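Local coordinates for hypothetical protein PH1313 (Pyrococcus horikoshii, PDB 1VBK) that is of unknown function but, as a THUMP-domain relative of ThiI, probably binds RNA and ATP, at residues L174-I185 with M198-V208; E23-L34 with I44-V53. All blocks are in the same frame, centred on the assembly; numbering follows the deposited sequence.

Contact 1: residues L174-I185 with M198-V208; sequences LPIGTEGRMIGI and MMKRGVEVIPV
Glu204 N bonds to Gly180 O at 2.9 Å, and the amides of Met182, Ile206, Gly184 and Val208 continue the parallel pattern. These straight bonds join neighbouring strands of a beta-alpha-beta unit. The unit belongs to the ThiI-type HUP domain, and helix 189-200 makes the crossover. At the strand entrance Gly202 O takes two bonds, from Gly177 N at 2.9 Å and Glu179 N at 3.0 Å. The donors come from opposite faces of its carbonyl plane. Gly202 also ends the helix in a Schellman motif. A CB there would clash with Thr178 OG1 and Leu174 CB. A CB on Gly184 would clash with Val205 CG1.

Arg181 and Glu204 add a salt bridge. The two side chains run side by side in the same direction. Arg181 NE lies 3.0 Å from Glu204 OE1, and NH2 reaches the same oxygen. Both bonds are weak and bent, and the guanidinium and carboxylate planes are turned 47° apart. Arg181 NH1 bonds to the carbonyl of Phe254 and that of Asp253 of the second subunit. A leucine in place of Arg181 would probably leave the buried Glu204 carboxylate without this positive mate and those two carbonyls without this donor.

Packing fills both sheet faces. On the face that carries Arg181, Ile206 CD1 lies 3.9 Å from Arg181 CD, and Ile183 CB meets Val208 CG2 farther along. On the other face Met182 leaves its strand with an extended chain (chi2 -174°). Its CG rests 3.6 Å from Val203 CG1, and its SD lies 4.0 Å from Met198 CE.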
# COMPACT_ATOMS: atom_id res chain seq x y z
N LEU A 174 -8.48 2.86 15.84
CA LEU A 174 -7.52 3.78 15.23
C LEU A 174 -8.19 4.54 14.09
O LEU A 174 -9.10 4.04 13.44
CB LEU A 174 -6.32 2.99 14.70
CG LEU A 174 -5.53 2.22 15.78
CD1 LEU A 174 -4.53 1.28 15.12
CD2 LEU A 174 -4.80 3.21 16.70
N PRO A 175 -7.75 5.78 13.83
CA PRO A 175 -8.35 6.58 12.76
C PRO A 175 -8.27 5.90 11.40
O PRO A 175 -7.23 5.34 11.04
CB PRO A 175 -7.55 7.88 12.80
CG PRO A 175 -7.06 7.95 14.23
CD PRO A 175 -6.67 6.52 14.50
N ILE A 176 -9.36 5.93 10.64
CA ILE A 176 -9.39 5.32 9.32
C ILE A 176 -8.31 5.98 8.46
O ILE A 176 -8.26 7.20 8.35
CB ILE A 176 -10.77 5.52 8.64
CG1 ILE A 176 -11.83 4.71 9.40
CG2 ILE A 176 -10.71 5.09 7.17
CD1 ILE A 176 -13.21 4.76 8.79
N GLY A 177 -7.44 5.17 7.88
CA GLY A 177 -6.38 5.70 7.05
C GLY A 177 -5.00 5.63 7.66
O GLY A 177 -4.00 5.69 6.95
N THR A 178 -4.92 5.50 8.98
CA THR A 178 -3.62 5.43 9.65
C THR A 178 -2.95 4.07 9.49
O THR A 178 -1.74 3.94 9.71
CB THR A 178 -3.75 5.72 11.17
OG1 THR A 178 -4.66 4.80 11.77
CG2 THR A 178 -4.23 7.14 11.39
N GLU A 179 -3.72 3.05 9.11
CA GLU A 179 -3.15 1.72 8.95
C GLU A 179 -3.25 1.14 7.54
O GLU A 179 -3.33 -0.07 7.37
CB GLU A 179 -3.78 0.75 9.95
CG GLU A 179 -3.48 1.07 11.42
CD GLU A 179 -2.00 1.02 11.78
OE1 GLU A 179 -1.30 0.09 11.31
OE2 GLU A 179 -1.54 1.90 12.53
N GLY A 180 -3.25 2.01 6.53
CA GLY A 180 -3.30 1.53 5.16
C GLY A 180 -4.66 1.35 4.52
O GLY A 180 -5.70 1.68 5.11
N ARG A 181 -4.65 0.81 3.31
CA ARG A 181 -5.87 0.59 2.54
C ARG A 181 -6.02 -0.86 2.07
O ARG A 181 -5.06 -1.47 1.60
CB ARG A 181 -5.88 1.53 1.33
CG ARG A 181 -6.86 1.15 0.23
CD ARG A 181 -6.66 2.03 -0.98
NE ARG A 181 -7.10 3.40 -0.71
CZ ARG A 181 -6.78 4.45 -1.45
NH1 ARG A 181 -6.01 4.31 -2.53
NH2 ARG A 181 -7.26 5.65 -1.14
N MET A 182 -7.23 -1.39 2.20
CA MET A 182 -7.52 -2.76 1.79
C MET A 182 -8.88 -2.79 1.10
O MET A 182 -9.65 -1.85 1.21
CB MET A 182 -7.60 -3.68 3.01
CG MET A 182 -6.37 -3.71 3.88
SD MET A 182 -6.57 -4.96 5.15
CE MET A 182 -4.98 -4.92 5.95
N ILE A 183 -9.15 -3.87 0.37
CA ILE A 183 -10.46 -4.00 -0.25
C ILE A 183 -11.19 -4.97 0.67
O ILE A 183 -10.56 -5.83 1.29
CB ILE A 183 -10.42 -4.60 -1.68
CG1 ILE A 183 -9.78 -5.99 -1.64
CG2 ILE A 183 -9.68 -3.66 -2.62
CD1 ILE A 183 -9.87 -6.74 -2.97
N GLY A 184 -12.50 -4.83 0.76
CA GLY A 184 -13.27 -5.72 1.60
C GLY A 184 -14.30 -6.39 0.73
O GLY A 184 -15.10 -5.71 0.09
N ILE A 185 -14.28 -7.72 0.67
CA ILE A 185 -15.24 -8.44 -0.14
C ILE A 185 -16.54 -8.49 0.64
O ILE A 185 -16.65 -9.21 1.64
CB ILE A 185 -14.76 -9.87 -0.46
CG1 ILE A 185 -13.37 -9.83 -1.10
CG2 ILE A 185 -15.75 -10.55 -1.42
CD1 ILE A 185 -13.29 -9.00 -2.37
N MET A 198 -12.25 -4.12 10.72
CA MET A 198 -10.98 -3.67 10.15
C MET A 198 -10.90 -2.14 10.07
O MET A 198 -9.83 -1.57 10.26
CB MET A 198 -10.77 -4.29 8.77
CG MET A 198 -10.59 -5.80 8.80
SD MET A 198 -9.20 -6.29 9.85
CE MET A 198 -7.81 -5.74 8.84
N MET A 199 -12.02 -1.49 9.78
CA MET A 199 -12.01 -0.03 9.73
C MET A 199 -11.66 0.48 11.13
O MET A 199 -10.91 1.45 11.28
CB MET A 199 -13.38 0.51 9.30
CG MET A 199 -13.69 0.27 7.83
SD MET A 199 -15.17 1.15 7.29
CE MET A 199 -16.42 -0.05 7.70
N LYS A 200 -12.19 -0.20 12.15
CA LYS A 200 -11.94 0.16 13.54
C LYS A 200 -10.45 0.07 13.87
O LYS A 200 -9.96 0.75 14.77
CB LYS A 200 -12.74 -0.76 14.47
CG LYS A 200 -12.57 -0.49 15.97
CD LYS A 200 -13.47 -1.43 16.78
CE LYS A 200 -13.27 -1.26 18.28
NZ LYS A 200 -11.89 -1.63 18.71
N ARG A 201 -9.73 -0.78 13.13
CA ARG A 201 -8.29 -0.93 13.34
C ARG A 201 -7.53 0.07 12.47
O ARG A 201 -6.33 -0.10 12.20
CB ARG A 201 -7.87 -2.37 13.01
CG ARG A 201 -8.50 -3.42 13.94
CD ARG A 201 -8.22 -4.84 13.46
NE ARG A 201 -6.80 -5.18 13.50
CZ ARG A 201 -6.14 -5.54 14.60
NH1 ARG A 201 -6.77 -5.61 15.76
NH2 ARG A 201 -4.85 -5.85 14.53
N GLY A 202 -8.22 1.11 12.03
CA GLY A 202 -7.60 2.15 11.22
C GLY A 202 -7.40 1.88 9.74
O GLY A 202 -6.69 2.62 9.07
N VAL A 203 -8.04 0.83 9.23
CA VAL A 203 -7.89 0.50 7.82
C VAL A 203 -8.94 1.15 6.93
O VAL A 203 -10.14 1.07 7.20
CB VAL A 203 -7.96 -1.03 7.59
CG1 VAL A 203 -7.83 -1.35 6.10
CG2 VAL A 203 -6.85 -1.72 8.39
N GLU A 204 -8.48 1.82 5.88
CA GLU A 204 -9.39 2.44 4.93
C GLU A 204 -9.84 1.28 4.04
O GLU A 204 -9.01 0.63 3.40
CB GLU A 204 -8.68 3.49 4.08
CG GLU A 204 -9.45 3.87 2.83
CD GLU A 204 -8.81 5.00 2.06
OE1 GLU A 204 -7.57 4.97 1.86
OE2 GLU A 204 -9.55 5.92 1.65
N VAL A 205 -11.14 1.02 4.00
CA VAL A 205 -11.64 -0.09 3.21
C VAL A 205 -12.47 0.29 1.99
O VAL A 205 -13.38 1.11 2.07
CB VAL A 205 -12.48 -1.05 4.08
CG1 VAL A 205 -13.00 -2.21 3.24
CG2 VAL A 205 -11.63 -1.58 5.24
N ILE A 206 -12.13 -0.32 0.86
CA ILE A 206 -12.87 -0.11 -0.38
C ILE A 206 -13.77 -1.34 -0.48
O ILE A 206 -13.29 -2.46 -0.69
CB ILE A 206 -11.95 -0.07 -1.61
CG1 ILE A 206 -11.02 1.15 -1.54
CG2 ILE A 206 -12.79 -0.01 -2.89
CD1 ILE A 206 -10.05 1.25 -2.70
N PRO A 207 -15.09 -1.16 -0.30
CA PRO A 207 -15.99 -2.31 -0.38
C PRO A 207 -16.14 -2.79 -1.82
O PRO A 207 -16.32 -1.99 -2.73
CB PRO A 207 -17.29 -1.77 0.20
CG PRO A 207 -17.27 -0.34 -0.27
CD PRO A 207 -15.84 0.07 0.01
N VAL A 208 -16.06 -4.11 -2.01
CA VAL A 208 -16.18 -4.68 -3.34
C VAL A 208 -17.23 -5.78 -3.38
O VAL A 208 -17.24 -6.68 -2.54
CB VAL A 208 -14.84 -5.29 -3.83
CG1 VAL A 208 -15.03 -5.96 -5.19
CG2 VAL A 208 -13.78 -4.20 -3.92

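Contact 2: residues E23-L34 with I44-V53; sequences EKILMNNIREAL and IFSRHGRIIV
Ser46 OG sits over the carboxylate of Glu23, 3.1 Å from Glu23 OE2. The serine oxygen is anti to its own backbone N, which turns it to the helix. Glu23 OE2 is well supplied with partners. Water 1 donates to Glu23 OE2 at 2.8 Å and accepts from Gly49 N at 2.9 Å, which links the helix to the turn of the hairpin. Outside the two segments, Arg19 forms a salt bridge with Glu23 OE2, and Tyr8 OH hydrogen-bonds to the same oxygen. Phe45 leaves its strand on the side away from the helix. Arg47 NH1 lies 3.4 Å above one face of the Phe45 ring, offset toward the rim, and Ile52 O lies off the opposite face.

The rest is apolar packing of helix 23-34 on the hairpin. Met27 carries much of it. Its CG lies 3.6 Å from Ile51 CD1 and also meets Ile44 CG2. SD lies against the backbone at Phe45 and Ser46, and the bend at chi3 (-83°) brings CE to Ser46 CB. Leu26 CD2 touches Ile51 CD1 from another side. One turn on, Ile30 and Ile51 meet tip to tip, CD1 to CG2 at 4.1 Å. Leu34 CD1 and Val53 CG1 meet the same way at 3.9 Å. Ile44 CD1 lies against Arg31 CA and CB, on the aliphatic root of that side chain.

The helix runs nearly antiparallel to strand 44-47 (155°) and roughly along strand 50-53 (26°). A type I' turn from Arg47 to Arg50 joins the strands. A helix lying on the hairpin that follows it is the alpha-beta-beta portion of the beta-alpha-beta-beta-alpha-beta plan of a ferredoxin-like domain, here the N-terminal domain of a ThiI-type protein.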
# COMPACT_ATOMS: atom_id res chain seq x y z
N GLU A 23 -2.93 12.58 14.45
CA GLU A 23 -3.83 13.70 14.71
C GLU A 23 -4.37 14.36 13.43
O GLU A 23 -5.54 14.70 13.36
CB GLU A 23 -3.12 14.74 15.59
CG GLU A 23 -2.71 14.17 16.96
CD GLU A 23 -1.90 15.14 17.80
OE1 GLU A 23 -1.00 15.81 17.25
OE2 GLU A 23 -2.16 15.22 19.02
N LYS A 24 -3.51 14.53 12.43
CA LYS A 24 -3.96 15.14 11.18
C LYS A 24 -5.00 14.29 10.47
O LYS A 24 -5.98 14.81 9.94
CB LYS A 24 -2.77 15.38 10.25
CG LYS A 24 -1.87 16.50 10.72
CD LYS A 24 -0.70 16.71 9.79
CE LYS A 24 0.13 17.90 10.26
NZ LYS A 24 1.31 18.10 9.38
N ILE A 25 -4.79 12.98 10.48
CA ILE A 25 -5.71 12.05 9.84
C ILE A 25 -7.04 12.01 10.60
O ILE A 25 -8.12 11.98 10.00
CB ILE A 25 -5.08 10.63 9.76
CG1 ILE A 25 -3.85 10.66 8.84
CG2 ILE A 25 -6.10 9.63 9.25
CD1 ILE A 25 -3.06 9.35 8.81
N LEU A 26 -6.96 12.04 11.93
CA LEU A 26 -8.17 12.04 12.74
C LEU A 26 -8.97 13.33 12.53
O LEU A 26 -10.20 13.29 12.43
CB LEU A 26 -7.82 11.87 14.23
CG LEU A 26 -8.98 11.91 15.24
CD1 LEU A 26 -10.08 10.94 14.83
CD2 LEU A 26 -8.44 11.56 16.62
N MET A 27 -8.29 14.47 12.46
CA MET A 27 -9.01 15.73 12.24
C MET A 27 -9.65 15.72 10.86
O MET A 27 -10.73 16.30 10.67
CB MET A 27 -8.07 16.94 12.35
CG MET A 27 -7.62 17.22 13.77
SD MET A 27 -6.80 18.80 13.94
CE MET A 27 -5.13 18.35 13.41
N ASN A 28 -8.99 15.08 9.90
CA ASN A 28 -9.51 14.98 8.54
C ASN A 28 -10.83 14.22 8.56
O ASN A 28 -11.82 14.64 7.96
CB ASN A 28 -8.53 14.24 7.64
CG ASN A 28 -9.10 13.97 6.26
OD1 ASN A 28 -9.15 14.86 5.41
ND2 ASN A 28 -9.54 12.74 6.04
N ASN A 29 -10.84 13.09 9.26
CA ASN A 29 -12.03 12.26 9.35
C ASN A 29 -13.16 12.96 10.12
O ASN A 29 -14.33 12.80 9.80
CB ASN A 29 -11.67 10.92 10.01
CG ASN A 29 -10.60 10.17 9.23
OD1 ASN A 29 -10.34 10.48 8.06
ND2 ASN A 29 -9.99 9.17 9.86
N ILE A 30 -12.79 13.76 11.11
CA ILE A 30 -13.77 14.50 11.90
C ILE A 30 -14.42 15.56 11.01
O ILE A 30 -15.64 15.76 11.05
CB ILE A 30 -13.09 15.17 13.13
CG1 ILE A 30 -12.75 14.08 14.16
CG2 ILE A 30 -13.99 16.25 13.73
CD1 ILE A 30 -11.92 14.55 15.33
N ARG A 31 -13.61 16.24 10.19
CA ARG A 31 -14.15 17.25 9.28
C ARG A 31 -15.12 16.60 8.29
O ARG A 31 -16.21 17.11 8.05
CB ARG A 31 -13.02 17.93 8.51
CG ARG A 31 -13.51 18.95 7.49
CD ARG A 31 -12.36 19.48 6.64
NE ARG A 31 -11.65 18.40 5.96
CZ ARG A 31 -12.16 17.66 4.98
NH1 ARG A 31 -13.39 17.87 4.55
NH2 ARG A 31 -11.43 16.68 4.45
N GLU A 32 -14.70 15.48 7.71
CA GLU A 32 -15.52 14.76 6.75
C GLU A 32 -16.86 14.36 7.36
O GLU A 32 -17.90 14.48 6.71
CB GLU A 32 -14.79 13.52 6.25
CG GLU A 32 -13.72 13.80 5.21
CD GLU A 32 -14.31 14.23 3.89
OE1 GLU A 32 -15.11 13.45 3.32
OE2 GLU A 32 -13.98 15.34 3.41
N ALA A 33 -16.83 13.89 8.60
CA ALA A 33 -18.04 13.47 9.30
C ALA A 33 -19.02 14.62 9.52
O ALA A 33 -20.21 14.50 9.23
CB ALA A 33 -17.69 12.83 10.63
N LEU A 34 -18.52 15.73 10.05
CA LEU A 34 -19.37 16.89 10.31
C LEU A 34 -19.93 17.50 9.03
O LEU A 34 -21.11 17.87 8.97
CB LEU A 34 -18.59 17.95 11.11
CG LEU A 34 -18.15 17.50 12.52
CD1 LEU A 34 -17.32 18.59 13.17
CD2 LEU A 34 -19.37 17.19 13.36
N ILE A 44 -11.44 23.40 13.85
CA ILE A 44 -11.03 22.08 14.33
C ILE A 44 -9.51 22.17 14.44
O ILE A 44 -8.84 22.53 13.48
CB ILE A 44 -11.37 20.94 13.33
CG1 ILE A 44 -12.89 20.84 13.15
CG2 ILE A 44 -10.81 19.61 13.85
CD1 ILE A 44 -13.29 19.89 12.03
N PHE A 45 -8.98 21.87 15.62
CA PHE A 45 -7.53 21.91 15.81
C PHE A 45 -7.09 20.95 16.90
O PHE A 45 -7.90 20.53 17.73
CB PHE A 45 -7.05 23.35 16.12
CG PHE A 45 -7.59 23.93 17.40
CD1 PHE A 45 -7.11 23.50 18.64
CD2 PHE A 45 -8.55 24.93 17.38
CE1 PHE A 45 -7.57 24.06 19.83
CE2 PHE A 45 -9.02 25.50 18.56
CZ PHE A 45 -8.53 25.07 19.79
N SER A 46 -5.81 20.59 16.86
CA SER A 46 -5.23 19.67 17.83
C SER A 46 -4.16 20.38 18.65
O SER A 46 -3.20 20.92 18.09
CB SER A 46 -4.59 18.49 17.08
OG SER A 46 -4.00 17.55 17.98
N ARG A 47 -4.32 20.37 19.97
CA ARG A 47 -3.33 21.00 20.83
C ARG A 47 -3.16 20.23 22.13
O ARG A 47 -4.14 19.85 22.78
CB ARG A 47 -3.69 22.46 21.10
CG ARG A 47 -3.46 23.35 19.88
CD ARG A 47 -4.08 24.72 20.04
NE ARG A 47 -4.27 25.36 18.74
CZ ARG A 47 -5.04 26.42 18.53
NH1 ARG A 47 -5.69 26.98 19.55
NH2 ARG A 47 -5.17 26.91 17.30
N HIS A 48 -1.91 19.98 22.49
CA HIS A 48 -1.55 19.26 23.70
C HIS A 48 -2.28 17.94 23.92
O HIS A 48 -2.77 17.66 25.02
CB HIS A 48 -1.74 20.19 24.90
CG HIS A 48 -0.83 21.38 24.88
ND1 HIS A 48 0.53 21.27 25.07
CD2 HIS A 48 -1.07 22.68 24.62
CE1 HIS A 48 1.09 22.46 24.92
NE2 HIS A 48 0.14 23.33 24.64
N GLY A 49 -2.35 17.13 22.87
CA GLY A 49 -2.97 15.82 22.97
C GLY A 49 -4.48 15.76 22.91
O GLY A 49 -5.07 14.70 23.10
N ARG A 50 -5.11 16.90 22.64
CA ARG A 50 -6.56 16.99 22.55
C ARG A 50 -6.95 17.63 21.22
O ARG A 50 -6.19 18.41 20.65
CB ARG A 50 -7.12 17.87 23.67
CG ARG A 50 -7.09 17.27 25.06
CD ARG A 50 -8.24 16.29 25.23
NE ARG A 50 -8.50 15.99 26.64
CZ ARG A 50 -7.78 15.16 27.38
NH1 ARG A 50 -6.73 14.53 26.86
NH2 ARG A 50 -8.12 14.94 28.65
N ILE A 51 -8.14 17.30 20.75
CA ILE A 51 -8.67 17.92 19.55
C ILE A 51 -9.88 18.71 20.03
O ILE A 51 -10.70 18.20 20.80
CB ILE A 51 -9.09 16.89 18.49
CG1 ILE A 51 -7.84 16.40 17.74
CG2 ILE A 51 -10.07 17.52 17.49
CD1 ILE A 51 -8.11 15.24 16.78
N ILE A 52 -9.96 19.96 19.60
CA ILE A 52 -11.06 20.81 19.98
C ILE A 52 -11.82 21.19 18.73
O ILE A 52 -11.23 21.61 17.74
CB ILE A 52 -10.56 22.12 20.66
CG1 ILE A 52 -9.81 21.80 21.96
CG2 ILE A 52 -11.75 23.05 20.94
CD1 ILE A 52 -10.67 21.18 23.07
N VAL A 53 -13.14 21.01 18.78
CA VAL A 53 -14.00 21.39 17.67
C VAL A 53 -14.81 22.58 18.15
O VAL A 53 -15.65 22.43 19.03
CB VAL A 53 -14.99 20.26 17.29
CG1 VAL A 53 -15.90 20.72 16.16
CG2 VAL A 53 -14.24 19.01 16.89
O HOH W 1 -1.42 17.69 20.19

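How the contacts relate
Contact 2 comes first along the chain. It closes a short loop, from helix 19-36 back through the hairpin of strands 43-47 and 50-54, within the N-terminal ferredoxin-like domain. The chain then passes through the THUMP domain. Contact 1 opens afterwards and closes over helix 189-200, joining two neighbouring strands of the five-stranded parallel sheet. The contacts stand in series, so neither nests in or crosses the other. The centres of contact 1 and contact 2 are about 19 Å apart, yet the two touch. Asn29 ND2 probably bonds to Ile176 O at 3.0 Å, and Thr178 CG2 packs on Ile25 CD1. Helix 19-36 thus meets the hairpin with one side and the loop leading into strand 181-185 with another.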